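Local structure of enoyl-CoA hydratase, EchA12_1 (Mycobacterium marinum M, 3QRE) at residues Asp72-Leu80 with Ile232-Met241. The protein probably catalyses the hydration of enoyl-CoA thioesters in fatty acid metabolism, as a member of the crotonase-like enoyl-CoA hydratase/isomerase family. Residues are numbered along the deposited sequence; the frame is centred on the assembly and turned at random.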
ATOM      1  N   ASP A  72       9.063 -32.618  -4.595  1.00 42.93           N
ATOM      2  CA  ASP A  72       9.056 -33.547  -3.467  1.00 43.55           C
ATOM      3  C   ASP A  72       7.804 -33.353  -2.613  1.00 43.56           C
ATOM      4  O   ASP A  72       7.709 -32.345  -1.912  1.00 43.72           O
ATOM      5  CB  ASP A  72      10.307 -33.329  -2.612  1.00 43.39           C
ATOM      6  CG  ASP A  72      10.475 -34.376  -1.509  1.00 45.78           C
ATOM      7  OD1 ASP A  72       9.526 -35.135  -1.194  1.00 47.93           O
ATOM      8  OD2 ASP A  72      11.588 -34.426  -0.932  1.00 48.75           O
ATOM      9  N   PRO A  73       6.862 -34.333  -2.629  1.00 43.74           N
ATOM     10  CA  PRO A  73       5.626 -34.197  -1.849  1.00 43.11           C
ATOM     11  C   PRO A  73       5.846 -34.208  -0.328  1.00 42.51           C
ATOM     12  O   PRO A  73       4.945 -33.831   0.430  1.00 41.65           O
ATOM     13  CB  PRO A  73       4.755 -35.375  -2.318  1.00 43.97           C
ATOM     14  CG  PRO A  73       5.683 -36.358  -2.927  1.00 44.97           C
ATOM     15  CD  PRO A  73       6.930 -35.623  -3.353  1.00 44.97           C
ATOM     16  N   GLY A  74       7.043 -34.593   0.104  1.00 42.23           N
ATOM     17  CA  GLY A  74       7.419 -34.457   1.510  1.00 41.75           C
ATOM     18  C   GLY A  74       7.753 -33.021   1.902  1.00 41.10           C
ATOM     19  O   GLY A  74       7.761 -32.696   3.091  1.00 41.16           O
ATOM     20  N   ILE A  75       8.037 -32.162   0.908  1.00 39.56           N
ATOM     21  CA  ILE A  75       8.353 -30.750   1.164  1.00 38.03           C
ATOM     22  C   ILE A  75       7.089 -29.886   1.131  1.00 37.56           C
ATOM     23  O   ILE A  75       6.352 -29.859   0.141  1.00 37.12           O
ATOM     24  CB  ILE A  75       9.397 -30.166   0.168  1.00 37.91           C
ATOM     25  CG1 ILE A  75      10.753 -30.896   0.276  1.00 38.48           C
ATOM     26  CG2 ILE A  75       9.571 -28.632   0.381  1.00 35.48           C
ATOM     27  CD1 ILE A  75      11.450 -30.806   1.679  1.00 35.60           C
ATOM     28  N   ARG A  76       6.863 -29.184   2.232  1.00 37.32           N
ATOM     29  CA  ARG A  76       5.720 -28.299   2.389  1.00 37.42           C
ATOM     30  C   ARG A  76       6.065 -26.824   2.162  1.00 36.81           C
ATOM     31  O   ARG A  76       5.290 -26.090   1.542  1.00 37.01           O
ATOM     32  CB  ARG A  76       5.127 -28.473   3.782  1.00 37.86           C
ATOM     33  CG  ARG A  76       4.694 -29.923   4.105  1.00 39.66           C
ATOM     34  CD  ARG A  76       3.483 -30.281   3.285  1.00 42.03           C
ATOM     35  NE  ARG A  76       2.671 -29.076   3.063  1.00 43.43           N
ATOM     36  CZ  ARG A  76       1.803 -28.562   3.942  1.00 44.44           C
ATOM     37  NH1 ARG A  76       1.596 -29.154   5.120  1.00 44.25           N
ATOM     38  NH2 ARG A  76       1.137 -27.446   3.635  1.00 43.75           N
ATOM     39  N   VAL A  77       7.209 -26.385   2.682  1.00 35.94           N
ATOM     40  CA  VAL A  77       7.588 -24.977   2.619  1.00 34.68           C
ATOM     41  C   VAL A  77       9.083 -24.862   2.299  1.00 34.44           C
ATOM     42  O   VAL A  77       9.888 -25.747   2.674  1.00 33.99           O
ATOM     43  CB  VAL A  77       7.265 -24.239   3.939  1.00 34.56           C
ATOM     44  CG1 VAL A  77       7.484 -22.732   3.799  1.00 34.29           C
ATOM     45  CG2 VAL A  77       5.836 -24.499   4.371  1.00 34.39           C
ATOM     46  N   ILE A  78       9.435 -23.776   1.614  1.00 33.21           N
ATOM     47  CA  ILE A  78      10.815 -23.472   1.237  1.00 33.74           C
ATOM     48  C   ILE A  78      11.356 -22.266   2.010  1.00 33.07           C
ATOM     49  O   ILE A  78      10.691 -21.229   2.113  1.00 32.58           O
ATOM     50  CB  ILE A  78      10.940 -23.165  -0.282  1.00 33.46           C
ATOM     51  CG1 ILE A  78      10.481 -24.363  -1.131  1.00 34.60           C
ATOM     52  CG2 ILE A  78      12.379 -22.766  -0.630  1.00 34.81           C
ATOM     53  CD1 ILE A  78      10.215 -24.026  -2.631  1.00 35.74           C
ATOM     54  N   VAL A  79      12.558 -22.405   2.558  1.00 33.27           N
ATOM     55  CA  VAL A  79      13.262 -21.263   3.175  1.00 32.64           C
ATOM     56  C   VAL A  79      14.497 -20.948   2.333  1.00 32.35           C
ATOM     57  O   VAL A  79      15.248 -21.851   1.964  1.00 32.42           O
ATOM     58  CB  VAL A  79      13.580 -21.494   4.683  1.00 33.24           C
ATOM     59  CG1 VAL A  79      14.525 -20.444   5.235  1.00 32.52           C
ATOM     60  CG2 VAL A  79      12.281 -21.447   5.491  1.00 33.73           C
ATOM     61  N   LEU A  80      14.656 -19.668   1.995  1.00 31.67           N
ATOM     62  CA  LEU A  80      15.751 -19.182   1.167  1.00 31.32           C
ATOM     63  C   LEU A  80      16.654 -18.210   1.958  1.00 31.33           C
ATOM     64  O   LEU A  80      16.171 -17.248   2.546  1.00 30.04           O
ATOM     65  CB  LEU A  80      15.192 -18.508  -0.102  1.00 31.10           C
ATOM     66  CG  LEU A  80      16.190 -17.903  -1.114  1.00 31.77           C
ATOM     67  CD1 LEU A  80      17.035 -19.038  -1.728  1.00 31.15           C
ATOM     68  CD2 LEU A  80      15.502 -17.022  -2.229  1.00 29.17           C
ATOM     69  N   ILE A 232       3.283 -22.505   9.369  1.00 41.74           N
ATOM     70  CA  ILE A 232       2.356 -22.502   8.227  1.00 40.42           C
ATOM     71  C   ILE A 232       2.151 -23.891   7.621  1.00 40.00           C
ATOM     72  O   ILE A 232       1.050 -24.219   7.156  1.00 39.66           O
ATOM     73  CB  ILE A 232       2.682 -21.395   7.133  1.00 39.74           C
ATOM     74  CG1 ILE A 232       3.718 -21.865   6.125  1.00 38.59           C
ATOM     75  CG2 ILE A 232       3.107 -20.067   7.781  1.00 39.26           C
ATOM     76  CD1 ILE A 232       4.128 -20.768   5.155  1.00 42.26           C
ATOM     77  N   ALA A 233       3.199 -24.709   7.661  1.00 39.54           N
ATOM     78  CA  ALA A 233       3.120 -26.086   7.209  1.00 40.12           C
ATOM     79  C   ALA A 233       2.110 -26.894   8.030  1.00 41.48           C
ATOM     80  O   ALA A 233       1.401 -27.755   7.486  1.00 42.15           O
ATOM     81  CB  ALA A 233       4.481 -26.745   7.251  1.00 40.40           C
ATOM     82  N   ARG A 234       2.018 -26.618   9.325  1.00 41.73           N
ATOM     83  CA  ARG A 234       1.003 -27.283  10.118  1.00 42.85           C
ATOM     84  C   ARG A 234      -0.376 -26.685   9.821  1.00 42.57           C
ATOM     85  O   ARG A 234      -1.348 -27.428   9.643  1.00 43.46           O
ATOM     86  CB  ARG A 234       1.338 -27.246  11.620  1.00 43.96           C
ATOM     87  N   TYR A 235      -0.463 -25.357   9.728  1.00 41.45           N
ATOM     88  CA  TYR A 235      -1.767 -24.714   9.580  1.00 40.78           C
ATOM     89  C   TYR A 235      -2.505 -24.947   8.242  1.00 40.28           C
ATOM     90  O   TYR A 235      -3.716 -25.161   8.242  1.00 39.72           O
ATOM     91  CB  TYR A 235      -1.730 -23.222   9.936  1.00 40.29           C
ATOM     92  CG  TYR A 235      -3.013 -22.500   9.529  1.00 40.09           C
ATOM     93  CD1 TYR A 235      -4.195 -22.619  10.284  1.00 40.35           C
ATOM     94  CD2 TYR A 235      -3.053 -21.733   8.353  1.00 37.89           C
ATOM     95  CE1 TYR A 235      -5.384 -21.958   9.874  1.00 40.45           C
ATOM     96  CE2 TYR A 235      -4.210 -21.089   7.938  1.00 37.15           C
ATOM     97  CZ  TYR A 235      -5.371 -21.198   8.690  1.00 39.58           C
ATOM     98  OH  TYR A 235      -6.491 -20.535   8.232  1.00 40.03           O
ATOM     99  N   CYS A 236      -1.770 -24.928   7.130  1.00 39.55           N
ATOM    100  CA  CYS A 236      -2.336 -25.061   5.777  1.00 39.19           C
ATOM    101  C   CYS A 236      -2.040 -26.401   5.165  1.00 39.43           C
ATOM    102  O   CYS A 236      -0.908 -26.894   5.272  1.00 40.04           O
ATOM    103  CB  CYS A 236      -1.635 -24.078   4.861  1.00 38.92           C
ATOM    104  SG  CYS A 236      -2.497 -22.621   4.456  1.00 39.32           S
ATOM    105  N   SER A 237      -3.009 -26.974   4.469  1.00 39.24           N
ATOM    106  CA  SER A 237      -2.712 -28.128   3.644  1.00 39.85           C
ATOM    107  C   SER A 237      -1.900 -27.668   2.430  1.00 38.63           C
ATOM    108  O   SER A 237      -1.895 -26.479   2.118  1.00 38.94           O
ATOM    109  CB  SER A 237      -4.005 -28.796   3.177  1.00 40.93           C
ATOM    110  OG  SER A 237      -4.744 -27.931   2.329  1.00 42.53           O
ATOM    111  N   PRO A 238      -1.207 -28.597   1.744  1.00 38.25           N
ATOM    112  CA  PRO A 238      -0.539 -28.269   0.477  1.00 37.65           C
ATOM    113  C   PRO A 238      -1.432 -27.647  -0.599  1.00 37.17           C
ATOM    114  O   PRO A 238      -1.009 -26.700  -1.256  1.00 37.39           O
ATOM    115  CB  PRO A 238       0.010 -29.628   0.001  1.00 38.24           C
ATOM    116  CG  PRO A 238       0.200 -30.391   1.247  1.00 38.40           C
ATOM    117  CD  PRO A 238      -0.919 -29.982   2.157  1.00 38.69           C
ATOM    118  N   SER A 239      -2.653 -28.144  -0.775  1.00 37.58           N
ATOM    119  CA  SER A 239      -3.532 -27.587  -1.792  1.00 37.28           C
ATOM    120  C   SER A 239      -4.119 -26.254  -1.336  1.00 36.51           C
ATOM    121  O   SER A 239      -4.501 -25.410  -2.155  1.00 36.74           O
ATOM    122  CB  SER A 239      -4.618 -28.593  -2.207  1.00 38.31           C
ATOM    123  OG  SER A 239      -5.466 -28.922  -1.126  1.00 40.67           O
ATOM    124  N   SER A 240      -4.158 -26.035  -0.030  1.00 35.93           N
ATOM    125  CA  SER A 240      -4.584 -24.728   0.482  1.00 35.04           C
ATOM    126  C   SER A 240      -3.537 -23.652   0.248  1.00 33.43           C
ATOM    127  O   SER A 240      -3.884 -22.535  -0.119  1.00 32.37           O
ATOM    128  CB  SER A 240      -4.976 -24.789   1.957  1.00 35.48           C
ATOM    129  OG  SER A 240      -6.362 -25.061   2.068  1.00 38.23           O
ATOM    130  N   MET A 241      -2.263 -23.982   0.470  1.00 32.44           N
ATOM    131  CA  MET A 241      -1.174 -23.053   0.133  1.00 31.37           C
ATOM    132  C   MET A 241      -1.175 -22.700  -1.374  1.00 31.18           C
ATOM    133  O   MET A 241      -1.061 -21.536  -1.735  1.00 31.20           O
ATOM    134  CB  MET A 241       0.177 -23.650   0.531  1.00 31.73           C
ATOM    135  CG  MET A 241       0.458 -23.680   2.017  1.00 30.97           C
ATOM    136  SD  MET A 241       1.993 -24.541   2.415  1.00 33.47           S
ATOM    137  CE  MET A 241       2.078 -24.161   4.148  1.00 31.62           C
TER
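The carbonyl oxygen of C236 takes one good and one weak hydrogen bond from the guanidinium of R76. The bond from R76 NH2 to C236 O is short and fairly straight, 2.7 Å with an N-H...O angle of 160°. It lies near the guanidinium plane, although NH2 stands above the plane of the carbonyl. The second, from R76 NH1 to C236 O, is weak at 3.4 Å. R76 NH1 also makes a weak bond to A233 O (2.8 Å). R76, just before strand 77-82, thus reaches carbonyls at the C-terminal end of helix 221-235 and just past it. Bends at chi2 (-70°) and chi3 fold the chain toward these carbonyls. P238 CD covers one face of the guanidinium, 3.5 Å above its centre, and A233 CB lies over the opposite face, toward its rim. M241 SD approaches R76 NH2 obliquely at 3.3 Å. Beside this polar group, V77 CG2 packs on I232 CG1 (3.8 Å), A233 CB and M241 CE. S237 N-caps the next helix through S237 OG and S240 N. L196 of the second subunit packs on C236 and M241. The contact joins the start of strand 77-82, between strands 40-45 and 133-137 of the crotonase-like core, to the junction of helices 221-235 and 238-249.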